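Local coordinates for AAEL008620-PA odorant-binding protein (Aedes aegypti, PDB 5V13), which binds juvenile hormone III in the mosquito hemolymph as a member of the odorant-binding protein family, at residues R24-T29 and M143-Y148; L30-R35 and S69-L74; E60-V65 and S124-Y129. All blocks are in the same frame, centred on the assembly; numbering follows the deposited sequence.

Overall arrangement
All three contacts are largely buried and lie within the mainly helical fold that encloses juvenile hormone III. Contacts 1 and 2 share helix 26-38, the first at its N-terminal turn and the second one turn further on; they touch through a probable hydrogen bond between Y33 OH and F144 O, 2.8 Å apart. Contacts 2 and 3 share helix 59-71 and both touch the hormone, which contact 1 reaches through F144. Contact 2 lies closest to the middle of the chain, contact 3 about 17 Å from its centre and partly solvent-facing. Their chemistry differs accordingly: contact 1 is tied by an imidazole-carbonyl hydrogen bond, contact 2 is mainly aliphatic, and contact 3 packs aromatic rings against aliphatic groups.

Contact 1: R24-T29 and M143-Y148; sequences RTPEQT and MFHGDY
A buried meeting of two helix ends joins R24-T29, which opens helix 26-38, to M143-Y148, the turn that follows helix 137-143, and H145 is its centre. The imidazole reaches from the turn to the carbonyl that precedes the new helix: H145 NE2 donates to R24 O at 2.8 Å with an N-H...O angle of 169°. The acceptor lies in the ring plane, while the donor is tilted 29° from the carbonyl plane. P26 closes one face of the ring as a CH-pi partner, its CD 3.9 Å from the ring centroid and displaced toward the rim. At the ring edge T29 OG1 comes within 3.4 Å of H145 CD2, the two side chains crossing at about a right angle.

Both helix ends are capped by standard motifs. H145 has positive phi (72°) as the C-prime residue of the Schellman motif that ends helix 137-143; its CB points toward the neighbouring helix, and CG lies beside the backbone N, anti to the carbonyl carbon. On the other side T25 caps helix 26-38, with T25 OG1 accepting from Q28 N and Q28 OE1 accepting from T25 N in a capping box; P26, which lacks an N-H, suits a first helical turn. F144 meets T29 CG2 and R24 CG with its ring edge, CE1 standing 4.1 Å from R24 CG. The guanidinium of R24 turns elsewhere, to Q22 O and E205.

Because NE2 must carry a proton to make this bond, the contact fixes one nitrogen of H145 as a donor and, with P26 CD and M143 O on opposite faces, limits the rotation of its ring.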
loop_
_atom_site.group_PDB
_atom_site.type_symbol
_atom_site.label_atom_id
_atom_site.label_comp_id
_atom_site.label_asym_id
_atom_site.label_seq_id
_atom_site.Cartn_x
_atom_site.Cartn_y
_atom_site.Cartn_z
ATOM N N ARG B 24 -9.079 14.075 -9.091
ATOM C CA ARG B 24 -9.119 14.006 -7.638
ATOM C C ARG B 24 -8.721 12.612 -7.172
ATOM O O ARG B 24 -9.273 11.612 -7.640
ATOM C CB ARG B 24 -10.529 14.335 -7.137
ATOM C CG ARG B 24 -11.075 15.729 -7.584
ATOM C CD ARG B 24 -10.236 16.895 -7.039
ATOM N NE ARG B 24 -9.091 17.267 -7.876
ATOM C CZ ARG B 24 -8.356 18.360 -7.674
ATOM N NH1 ARG B 24 -8.649 19.182 -6.672
ATOM N NH2 ARG B 24 -7.340 18.650 -8.477
ATOM N N THR B 25 -7.784 12.555 -6.232
ATOM C CA THR B 25 -7.417 11.305 -5.566
ATOM C C THR B 25 -8.464 10.929 -4.527
ATOM O O THR B 25 -9.311 11.745 -4.163
ATOM C CB THR B 25 -6.072 11.466 -4.875
ATOM O OG1 THR B 25 -6.224 12.385 -3.787
ATOM C CG2 THR B 25 -5.020 11.963 -5.849
ATOM N N PRO B 26 -8.414 9.696 -4.005
ATOM C CA PRO B 26 -9.294 9.354 -2.870
ATOM C C PRO B 26 -8.975 10.141 -1.613
ATOM O O PRO B 26 -9.858 10.298 -0.768
ATOM C CB PRO B 26 -9.061 7.844 -2.675
ATOM C CG PRO B 26 -7.770 7.545 -3.390
ATOM C CD PRO B 26 -7.714 8.508 -4.536
ATOM N N GLU B 27 -7.747 10.652 -1.459
ATOM C CA GLU B 27 -7.493 11.557 -0.341
ATOM C C GLU B 27 -8.294 12.842 -0.511
ATOM O O GLU B 27 -8.899 13.337 0.442
ATOM C CB GLU B 27 -5.996 11.871 -0.226
ATOM C CG GLU B 27 -5.603 12.766 0.972
ATOM C CD GLU B 27 -5.864 14.262 0.764
ATOM O OE1 GLU B 27 -6.146 14.974 1.774
ATOM O OE2 GLU B 27 -5.754 14.733 -0.400
ATOM N N GLN B 28 -8.318 13.382 -1.726
ATOM C CA GLN B 28 -9.015 14.640 -1.979
ATOM C C GLN B 28 -10.541 14.485 -1.884
ATOM O O GLN B 28 -11.220 15.341 -1.301
ATOM C CB GLN B 28 -8.581 15.172 -3.346
ATOM C CG GLN B 28 -7.154 15.760 -3.301
ATOM C CD GLN B 28 -6.641 16.148 -4.672
ATOM O OE1 GLN B 28 -6.785 15.392 -5.640
ATOM N NE2 GLN B 28 -6.026 17.319 -4.761
ATOM N N THR B 29 -11.110 13.435 -2.478
ATOM C CA THR B 29 -12.553 13.240 -2.338
ATOM C C THR B 29 -12.940 12.993 -0.880
ATOM O O THR B 29 -13.915 13.571 -0.386
ATOM C CB THR B 29 -13.037 12.101 -3.236
ATOM O OG1 THR B 29 -12.303 10.900 -2.949
ATOM C CG2 THR B 29 -12.831 12.477 -4.709
ATOM N N MET B 143 -16.313 7.232 -10.392
ATOM C CA MET B 143 -15.072 7.914 -10.765
ATOM C C MET B 143 -14.561 8.827 -9.664
ATOM O O MET B 143 -13.385 9.198 -9.688
ATOM C CB MET B 143 -15.260 8.723 -12.062
ATOM C CG MET B 143 -16.169 9.961 -11.936
ATOM S SD MET B 143 -16.706 10.466 -13.595
ATOM C CE MET B 143 -17.275 12.166 -13.371
ATOM N N PHE B 144 -15.422 9.219 -8.720
ATOM C CA PHE B 144 -15.024 9.970 -7.536
ATOM C C PHE B 144 -14.904 9.074 -6.299
ATOM O O PHE B 144 -15.134 9.530 -5.173
ATOM C CB PHE B 144 -16.003 11.121 -7.281
ATOM C CG PHE B 144 -15.862 12.261 -8.254
ATOM C CD1 PHE B 144 -14.740 13.090 -8.211
ATOM C CD2 PHE B 144 -16.844 12.507 -9.204
ATOM C CE1 PHE B 144 -14.595 14.150 -9.110
ATOM C CE2 PHE B 144 -16.718 13.576 -10.105
ATOM C CZ PHE B 144 -15.584 14.396 -10.058
ATOM N N HIS B 145 -14.576 7.795 -6.502
ATOM C CA HIS B 145 -14.112 6.895 -5.445
ATOM C C HIS B 145 -15.215 6.493 -4.475
ATOM O O HIS B 145 -14.940 6.138 -3.323
ATOM C CB HIS B 145 -12.923 7.511 -4.711
ATOM C CG HIS B 145 -11.902 8.068 -5.651
ATOM N ND1 HIS B 145 -11.348 7.314 -6.663
ATOM C CD2 HIS B 145 -11.396 9.318 -5.787
ATOM C CE1 HIS B 145 -10.519 8.068 -7.366
ATOM N NE2 HIS B 145 -10.523 9.285 -6.849
ATOM N N GLY B 146 -16.456 6.484 -4.952
ATOM C CA GLY B 146 -17.572 6.079 -4.122
ATOM C C GLY B 146 -17.776 4.583 -3.983
ATOM O O GLY B 146 -18.518 4.166 -3.087
ATOM N N ASP B 147 -17.145 3.763 -4.829
ATOM C CA ASP B 147 -17.376 2.315 -4.864
ATOM C C ASP B 147 -16.108 1.627 -4.375
ATOM O O ASP B 147 -15.062 1.705 -5.031
ATOM C CB ASP B 147 -17.741 1.881 -6.286
ATOM C CG ASP B 147 -18.123 0.404 -6.405
ATOM O OD1 ASP B 147 -17.828 -0.411 -5.497
ATOM O OD2 ASP B 147 -18.723 0.057 -7.451
ATOM N N TYR B 148 -16.193 0.958 -3.220
ATOM C CA TYR B 148 -15.005 0.378 -2.607
ATOM C C TYR B 148 -14.536 -0.897 -3.291
ATOM O O TYR B 148 -13.504 -1.448 -2.900
ATOM C CB TYR B 148 -15.245 0.104 -1.119
ATOM C CG TYR B 148 -15.230 1.370 -0.281
ATOM C CD1 TYR B 148 -14.931 2.603 -0.854
ATOM C CD2 TYR B 148 -15.505 1.332 1.080
ATOM C CE1 TYR B 148 -14.915 3.766 -0.093
ATOM C CE2 TYR B 148 -15.489 2.486 1.847
ATOM C CZ TYR B 148 -15.193 3.696 1.257
ATOM O OH TYR B 148 -15.179 4.839 2.022
#

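Contact 2: L30-R35 and S69-L74; sequences LYAYVR and SEELRL. With JH3 (methyl (2E,6E)-9-[(2R)-3,3-dimethyloxiran-2-yl]-3,7-dimethylnona-2,6-dienoate), chain E.
Helix 26-38 and the C-terminal end of helix 59-71 come together where A32 and E71 face each other, their CA atoms 5.9 Å apart. Segment 30-35 is helical throughout, whereas 69-74 leaves its helix through a Schellman motif, with R73 at positive phi (57°), R73 N bonded back to E70 O and L74 N to S69 O. Both helices belong to the PBP/GOBP fold, a mainly helical, disulfide-braced shell around a lipid pocket, and here they form part of the wall about juvenile hormone III.

A32 is the pivot of the contact. Its methyl points at the other segment, where CB touches both E71 CG and L72 CD2 at 3.8 Å; a small residue suits a place where the backbones come this near. L72 puts its branched end into the interface, CD2 against A32 and CD1 toward the ring of Y33, 4.4 Å from its CE1. E71 offers its aliphatic stem to the alanine. CG is anti to the backbone N (chi1 -167°) and the chain bends at chi2; its carboxylate passes near the Y31 ring, OE1 3.9 Å from CE1, and also forms a long, weak salt bridge with R73 NH1. The same NH1 makes a firmer hydrogen bond to E71 O, 2.9 Å long, across the helix end.

Y33 joins this packing to the pocket. Its ring meets L72 CD1 obliquely and the hormone over one face, and its OH is bonded to F144 O. L72 CD1 also nears JH3 CB'. S69 reaches the hormone too, with OG near methyl carbon CC, and its hydroxyl is paired with V65 O. Over the centre of the Y33 ring sits JH3 C5, 3.8 Å above the plane.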
loop_
_atom_site.group_PDB
_atom_site.type_symbol
_atom_site.label_atom_id
_atom_site.label_comp_id
_atom_site.label_asym_id
_atom_site.label_seq_id
_atom_site.Cartn_x
_atom_site.Cartn_y
_atom_site.Cartn_z
ATOM N N LEU B 30 -12.188 12.152 -0.168
ATOM C CA LEU B 30 -12.546 11.895 1.227
ATOM C C LEU B 30 -12.454 13.175 2.051
ATOM O O LEU B 30 -13.324 13.449 2.886
ATOM C CB LEU B 30 -11.650 10.800 1.819
ATOM C CG LEU B 30 -12.141 10.292 3.181
ATOM C CD1 LEU B 30 -13.577 9.749 3.083
ATOM C CD2 LEU B 30 -11.215 9.226 3.719
ATOM N N TYR B 31 -11.416 13.988 1.815
ATOM C CA TYR B 31 -11.292 15.250 2.550
ATOM C C TYR B 31 -12.524 16.120 2.335
ATOM O O TYR B 31 -13.095 16.673 3.288
ATOM C CB TYR B 31 -10.035 16.003 2.098
ATOM C CG TYR B 31 -9.778 17.286 2.858
ATOM C CD1 TYR B 31 -10.401 18.490 2.492
ATOM C CD2 TYR B 31 -8.899 17.300 3.936
ATOM C CE1 TYR B 31 -10.133 19.678 3.186
ATOM C CE2 TYR B 31 -8.640 18.467 4.638
ATOM C CZ TYR B 31 -9.253 19.647 4.260
ATOM O OH TYR B 31 -8.977 20.796 4.975
ATOM N N ALA B 32 -12.944 16.255 1.074
ATOM C CA ALA B 32 -14.086 17.103 0.756
ATOM C C ALA B 32 -15.373 16.535 1.340
ATOM O O ALA B 32 -16.178 17.278 1.927
ATOM C CB ALA B 32 -14.208 17.260 -0.761
ATOM N N TYR B 33 -15.597 15.222 1.189
ATOM C CA TYR B 33 -16.837 14.631 1.710
ATOM C C TYR B 33 -16.955 14.823 3.220
ATOM O O TYR B 33 -18.020 15.190 3.737
ATOM C CB TYR B 33 -16.915 13.131 1.376
ATOM C CG TYR B 33 -16.833 12.772 -0.099
ATOM C CD1 TYR B 33 -17.129 13.704 -1.089
ATOM C CD2 TYR B 33 -16.461 11.490 -0.489
ATOM C CE1 TYR B 33 -17.041 13.357 -2.452
ATOM C CE2 TYR B 33 -16.380 11.134 -1.823
ATOM C CZ TYR B 33 -16.669 12.064 -2.799
ATOM O OH TYR B 33 -16.561 11.697 -4.121
ATOM N N VAL B 34 -15.872 14.543 3.946
ATOM C CA VAL B 34 -15.912 14.595 5.407
ATOM C C VAL B 34 -16.004 16.040 5.900
ATOM O O VAL B 34 -16.788 16.358 6.815
ATOM C CB VAL B 34 -14.686 13.866 5.994
ATOM C CG1 VAL B 34 -14.608 14.115 7.502
ATOM C CG2 VAL B 34 -14.772 12.374 5.691
ATOM N N ARG B 35 -15.199 16.938 5.320
ATOM C CA ARG B 35 -15.200 18.315 5.816
ATOM C C ARG B 35 -16.518 19.016 5.517
ATOM O O ARG B 35 -17.027 19.770 6.357
ATOM C CB ARG B 35 -14.035 19.113 5.232
ATOM C CG ARG B 35 -12.673 18.712 5.806
ATOM C CD ARG B 35 -12.555 19.035 7.310
ATOM N NE ARG B 35 -12.655 20.474 7.559
ATOM C CZ ARG B 35 -11.612 21.301 7.614
ATOM N NH1 ARG B 35 -10.383 20.836 7.443
ATOM N NH2 ARG B 35 -11.799 22.593 7.838
ATOM N N SER B 69 -18.588 20.329 -4.487
ATOM C CA SER B 69 -18.197 20.763 -5.824
ATOM C C SER B 69 -17.095 21.816 -5.761
ATOM O O SER B 69 -16.084 21.718 -6.468
ATOM C CB SER B 69 -19.423 21.297 -6.575
ATOM O OG SER B 69 -20.361 20.248 -6.807
ATOM N N GLU B 70 -17.266 22.827 -4.906
ATOM C CA GLU B 70 -16.234 23.850 -4.773
ATOM C C GLU B 70 -14.942 23.281 -4.207
ATOM O O GLU B 70 -13.846 23.642 -4.661
ATOM C CB GLU B 70 -16.737 24.999 -3.901
ATOM C CG GLU B 70 -17.730 25.866 -4.638
ATOM C CD GLU B 70 -18.134 27.087 -3.847
ATOM O OE1 GLU B 70 -18.773 27.986 -4.430
ATOM O OE2 GLU B 70 -17.806 27.148 -2.647
ATOM N N GLU B 71 -15.039 22.409 -3.195
ATOM C CA GLU B 71 -13.812 21.904 -2.589
ATOM C C GLU B 71 -13.002 21.061 -3.570
ATOM O O GLU B 71 -11.767 21.091 -3.530
ATOM C CB GLU B 71 -14.119 21.087 -1.334
ATOM C CG GLU B 71 -12.872 20.798 -0.498
ATOM C CD GLU B 71 -12.260 22.068 0.100
ATOM O OE1 GLU B 71 -11.021 22.135 0.235
ATOM O OE2 GLU B 71 -13.025 23.004 0.447
ATOM N N LEU B 72 -13.668 20.324 -4.461
ATOM C CA LEU B 72 -12.987 19.531 -5.482
ATOM C C LEU B 72 -12.632 20.340 -6.727
ATOM O O LEU B 72 -12.116 19.762 -7.697
ATOM C CB LEU B 72 -13.858 18.332 -5.870
ATOM C CG LEU B 72 -14.079 17.345 -4.714
ATOM C CD1 LEU B 72 -15.029 16.216 -5.101
ATOM C CD2 LEU B 72 -12.734 16.786 -4.274
ATOM N N ARG B 73 -12.907 21.646 -6.720
ATOM C CA ARG B 73 -12.657 22.527 -7.860
ATOM C C ARG B 73 -13.382 22.042 -9.113
ATOM O O ARG B 73 -12.913 22.237 -10.239
ATOM C CB ARG B 73 -11.153 22.688 -8.112
ATOM C CG ARG B 73 -10.496 23.746 -7.191
ATOM C CD ARG B 73 -10.450 23.347 -5.692
ATOM N NE ARG B 73 -9.713 24.360 -4.932
ATOM C CZ ARG B 73 -9.670 24.444 -3.606
ATOM N NH1 ARG B 73 -10.305 23.555 -2.844
ATOM N NH2 ARG B 73 -8.977 25.428 -3.041
ATOM N N LEU B 74 -14.554 21.434 -8.925
ATOM C CA LEU B 74 -15.441 21.140 -10.041
ATOM C C LEU B 74 -16.350 22.308 -10.364
ATOM O O LEU B 74 -16.738 22.473 -11.522
ATOM C CB LEU B 74 -16.297 19.912 -9.735
ATOM C CG LEU B 74 -15.492 18.642 -9.403
ATOM C CD1 LEU B 74 -16.406 17.580 -8.793
ATOM C CD2 LEU B 74 -14.800 18.085 -10.650
HETATM C C1 JH3 E . -18.997 10.143 2.452
HETATM O O2 JH3 E . -18.765 8.992 2.129
HETATM O O1 JH3 E . -18.505 10.598 3.728
HETATM C CM JH3 E . -17.704 9.710 4.509
HETATM C C2 JH3 E . -19.729 11.113 1.617
HETATM C C3 JH3 E . -20.285 10.898 0.422
HETATM C "C3'" JH3 E . -20.262 9.575 -0.292
HETATM C C4 JH3 E . -20.957 12.082 -0.230
HETATM C C5 JH3 E . -20.588 12.113 -1.710
HETATM C C6 JH3 E . -20.856 13.495 -2.264
HETATM C C7 JH3 E . -21.987 13.817 -2.907
HETATM C "C7'" JH3 E . -23.093 12.810 -3.080
HETATM C C8 JH3 E . -22.139 15.238 -3.430
HETATM C C9 JH3 E . -22.250 15.286 -4.963
HETATM C CA JH3 E . -21.141 14.499 -5.657
HETATM O O3 JH3 E . -21.129 14.673 -7.092
HETATM C CB JH3 E . -20.090 15.344 -6.376
HETATM C "CB'" JH3 E . -18.703 14.692 -6.375
HETATM C CC JH3 E . -20.221 16.860 -6.411
#

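Contact 3: E60-V65 and S124-Y129; sequences ESQCYV and SVFNKY. With JH3 (methyl (2E,6E)-9-[(2R)-3,3-dimethyloxiran-2-yl]-3,7-dimethylnona-2,6-dienoate), chain E.
Q62 lays its aliphatic stem over one face of the F126 ring: Q62 CG stands 3.9 Å from the ring centroid, 25° off the normal, a CH-pi contact displaced toward F126 CG. That ring carbon is anti to its own backbone N (chi1 178°), which directs the ring toward helix 59-71. The two side chains cross at about a right angle, and the glutamine's long methylene chain brings its amide near that of N127 without a hydrogen bond. V65 comes to the same ring from its edge, CG2 3.8 Å from F126 CD2, while its other branch, CG1, packs on Y129 CD2. A beta-branched valine thus serves two aromatic neighbours at once.

Helices 59-71 and 122-135 cross here at 77°, their axes 8.5 Å apart at the segments, and the C63-C122 disulfide ties the same pair covalently.

The same two helices also line the hormone pocket, through Y129 and Y64. Y64 OH, itself bonded to Y33 O, lies 3.5 Å from JH3 C4. Y129 OH donates a hydrogen bond of 2.7 Å to O3, so the epoxide end of the hormone has a phenol donor, consistent with its recognition by hydrogen bonding.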
loop_
_atom_site.group_PDB
_atom_site.type_symbol
_atom_site.label_atom_id
_atom_site.label_comp_id
_atom_site.label_asym_id
_atom_site.label_seq_id
_atom_site.Cartn_x
_atom_site.Cartn_y
_atom_site.Cartn_z
ATOM N N GLU B 60 -30.146 22.451 2.825
ATOM C CA GLU B 60 -28.922 21.872 3.364
ATOM C C GLU B 60 -28.280 20.901 2.374
ATOM O O GLU B 60 -27.053 20.857 2.261
ATOM C CB GLU B 60 -29.203 21.186 4.701
ATOM C CG GLU B 60 -29.219 22.146 5.892
ATOM C CD GLU B 60 -27.859 22.803 6.137
ATOM O OE1 GLU B 60 -27.525 23.790 5.442
ATOM O OE2 GLU B 60 -27.113 22.325 7.020
ATOM N N SER B 61 -29.091 20.132 1.639
ATOM C CA SER B 61 -28.535 19.234 0.625
ATOM C C SER B 61 -27.948 20.007 -0.554
ATOM O O SER B 61 -26.922 19.607 -1.118
ATOM C CB SER B 61 -29.610 18.272 0.116
ATOM O OG SER B 61 -30.205 17.540 1.169
ATOM N N GLN B 62 -28.623 21.074 -0.983
ATOM C CA GLN B 62 -28.075 21.912 -2.041
ATOM C C GLN B 62 -26.750 22.512 -1.613
ATOM O O GLN B 62 -25.793 22.543 -2.395
ATOM C CB GLN B 62 -29.068 23.013 -2.429
ATOM C CG GLN B 62 -30.381 22.486 -2.985
ATOM C CD GLN B 62 -31.411 23.580 -3.209
ATOM O OE1 GLN B 62 -31.479 24.543 -2.454
ATOM N NE2 GLN B 62 -32.221 23.431 -4.248
ATOM N N CYS B 63 -26.654 22.962 -0.357
ATOM C CA CYS B 63 -25.384 23.529 0.077
ATOM C C CYS B 63 -24.299 22.469 0.193
ATOM O O CYS B 63 -23.123 22.779 -0.025
ATOM C CB CYS B 63 -25.539 24.268 1.397
ATOM S SG CYS B 63 -26.543 25.770 1.198
ATOM N N TYR B 64 -24.659 21.227 0.538
ATOM C CA TYR B 64 -23.648 20.170 0.577
ATOM C C TYR B 64 -23.071 19.911 -0.810
ATOM O O TYR B 64 -21.851 19.749 -0.972
ATOM C CB TYR B 64 -24.238 18.879 1.148
ATOM C CG TYR B 64 -23.199 17.788 1.318
ATOM C CD1 TYR B 64 -22.286 17.841 2.362
ATOM C CD2 TYR B 64 -23.108 16.722 0.411
ATOM C CE1 TYR B 64 -21.306 16.841 2.517
ATOM C CE2 TYR B 64 -22.146 15.723 0.562
ATOM C CZ TYR B 64 -21.247 15.791 1.613
ATOM O OH TYR B 64 -20.282 14.811 1.777
ATOM N N VAL B 65 -23.932 19.849 -1.823
ATOM C CA VAL B 65 -23.448 19.648 -3.189
ATOM C C VAL B 65 -22.544 20.803 -3.622
ATOM O O VAL B 65 -21.488 20.588 -4.235
ATOM C CB VAL B 65 -24.632 19.451 -4.151
ATOM C CG1 VAL B 65 -24.126 19.313 -5.595
ATOM C CG2 VAL B 65 -25.435 18.210 -3.745
ATOM N N SER B 124 -28.716 27.709 -7.060
ATOM C CA SER B 124 -28.319 27.815 -8.465
ATOM C C SER B 124 -27.315 26.734 -8.840
ATOM O O SER B 124 -27.390 26.159 -9.935
ATOM C CB SER B 124 -27.738 29.197 -8.757
ATOM O OG SER B 124 -28.721 30.200 -8.606
ATOM N N VAL B 125 -26.364 26.447 -7.955
ATOM C CA VAL B 125 -25.344 25.448 -8.275
ATOM C C VAL B 125 -25.963 24.049 -8.324
ATOM O O VAL B 125 -25.739 23.288 -9.269
ATOM C CB VAL B 125 -24.182 25.535 -7.266
ATOM C CG1 VAL B 125 -23.181 24.422 -7.481
ATOM C CG2 VAL B 125 -23.488 26.900 -7.344
ATOM N N PHE B 126 -26.774 23.702 -7.315
ATOM C CA PHE B 126 -27.444 22.400 -7.293
ATOM C C PHE B 126 -28.336 22.220 -8.519
ATOM O O PHE B 126 -28.287 21.184 -9.186
ATOM C CB PHE B 126 -28.253 22.265 -5.994
ATOM C CG PHE B 126 -29.023 20.991 -5.861
ATOM C CD1 PHE B 126 -30.321 20.887 -6.349
ATOM C CD2 PHE B 126 -28.474 19.906 -5.180
ATOM C CE1 PHE B 126 -31.040 19.707 -6.199
ATOM C CE2 PHE B 126 -29.185 18.721 -5.028
ATOM C CZ PHE B 126 -30.467 18.621 -5.530
ATOM N N ASN B 127 -29.158 23.223 -8.842
ATOM C CA ASN B 127 -30.062 23.081 -9.981
ATOM C C ASN B 127 -29.308 22.930 -11.298
ATOM O O ASN B 127 -29.748 22.194 -12.191
ATOM C CB ASN B 127 -31.005 24.272 -10.038
ATOM C CG ASN B 127 -32.054 24.190 -8.974
ATOM O OD1 ASN B 127 -32.242 23.133 -8.364
ATOM N ND2 ASN B 127 -32.747 25.289 -8.736
ATOM N N LYS B 128 -28.173 23.617 -11.440
ATOM C CA LYS B 128 -27.404 23.500 -12.673
ATOM C C LYS B 128 -26.796 22.107 -12.810
ATOM O O LYS B 128 -26.718 21.565 -13.918
ATOM C CB LYS B 128 -26.330 24.596 -12.711
ATOM C CG LYS B 128 -25.345 24.511 -13.888
ATOM C CD LYS B 128 -26.080 24.413 -15.237
ATOM C CE LYS B 128 -26.079 25.728 -15.994
ATOM N NZ LYS B 128 -26.716 25.595 -17.342
ATOM N N TYR B 129 -26.420 21.490 -11.694
ATOM C CA TYR B 129 -25.828 20.153 -11.703
ATOM C C TYR B 129 -26.855 19.047 -11.958
ATOM O O TYR B 129 -26.472 17.931 -12.336
ATOM C CB TYR B 129 -25.143 19.944 -10.356
ATOM C CG TYR B 129 -24.210 18.756 -10.207
ATOM C CD1 TYR B 129 -23.187 18.517 -11.121
ATOM C CD2 TYR B 129 -24.303 17.932 -9.097
ATOM C CE1 TYR B 129 -22.307 17.437 -10.949
ATOM C CE2 TYR B 129 -23.448 16.869 -8.921
ATOM C CZ TYR B 129 -22.454 16.626 -9.845
ATOM O OH TYR B 129 -21.592 15.574 -9.646
HETATM C C1 JH3 E . -18.997 10.143 2.452
HETATM O O2 JH3 E . -18.765 8.992 2.129
HETATM O O1 JH3 E . -18.505 10.598 3.728
HETATM C CM JH3 E . -17.704 9.710 4.509
HETATM C C2 JH3 E . -19.729 11.113 1.617
HETATM C C3 JH3 E . -20.285 10.898 0.422
HETATM C "C3'" JH3 E . -20.262 9.575 -0.292
HETATM C C4 JH3 E . -20.957 12.082 -0.230
HETATM C C5 JH3 E . -20.588 12.113 -1.710
HETATM C C6 JH3 E . -20.856 13.495 -2.264
HETATM C C7 JH3 E . -21.987 13.817 -2.907
HETATM C "C7'" JH3 E . -23.093 12.810 -3.080
HETATM C C8 JH3 E . -22.139 15.238 -3.430
HETATM C C9 JH3 E . -22.250 15.286 -4.963
HETATM C CA JH3 E . -21.141 14.499 -5.657
HETATM O O3 JH3 E . -21.129 14.673 -7.092
HETATM C CB JH3 E . -20.090 15.344 -6.376
HETATM C "CB'" JH3 E . -18.703 14.692 -6.375
HETATM C CC JH3 E . -20.221 16.860 -6.411
#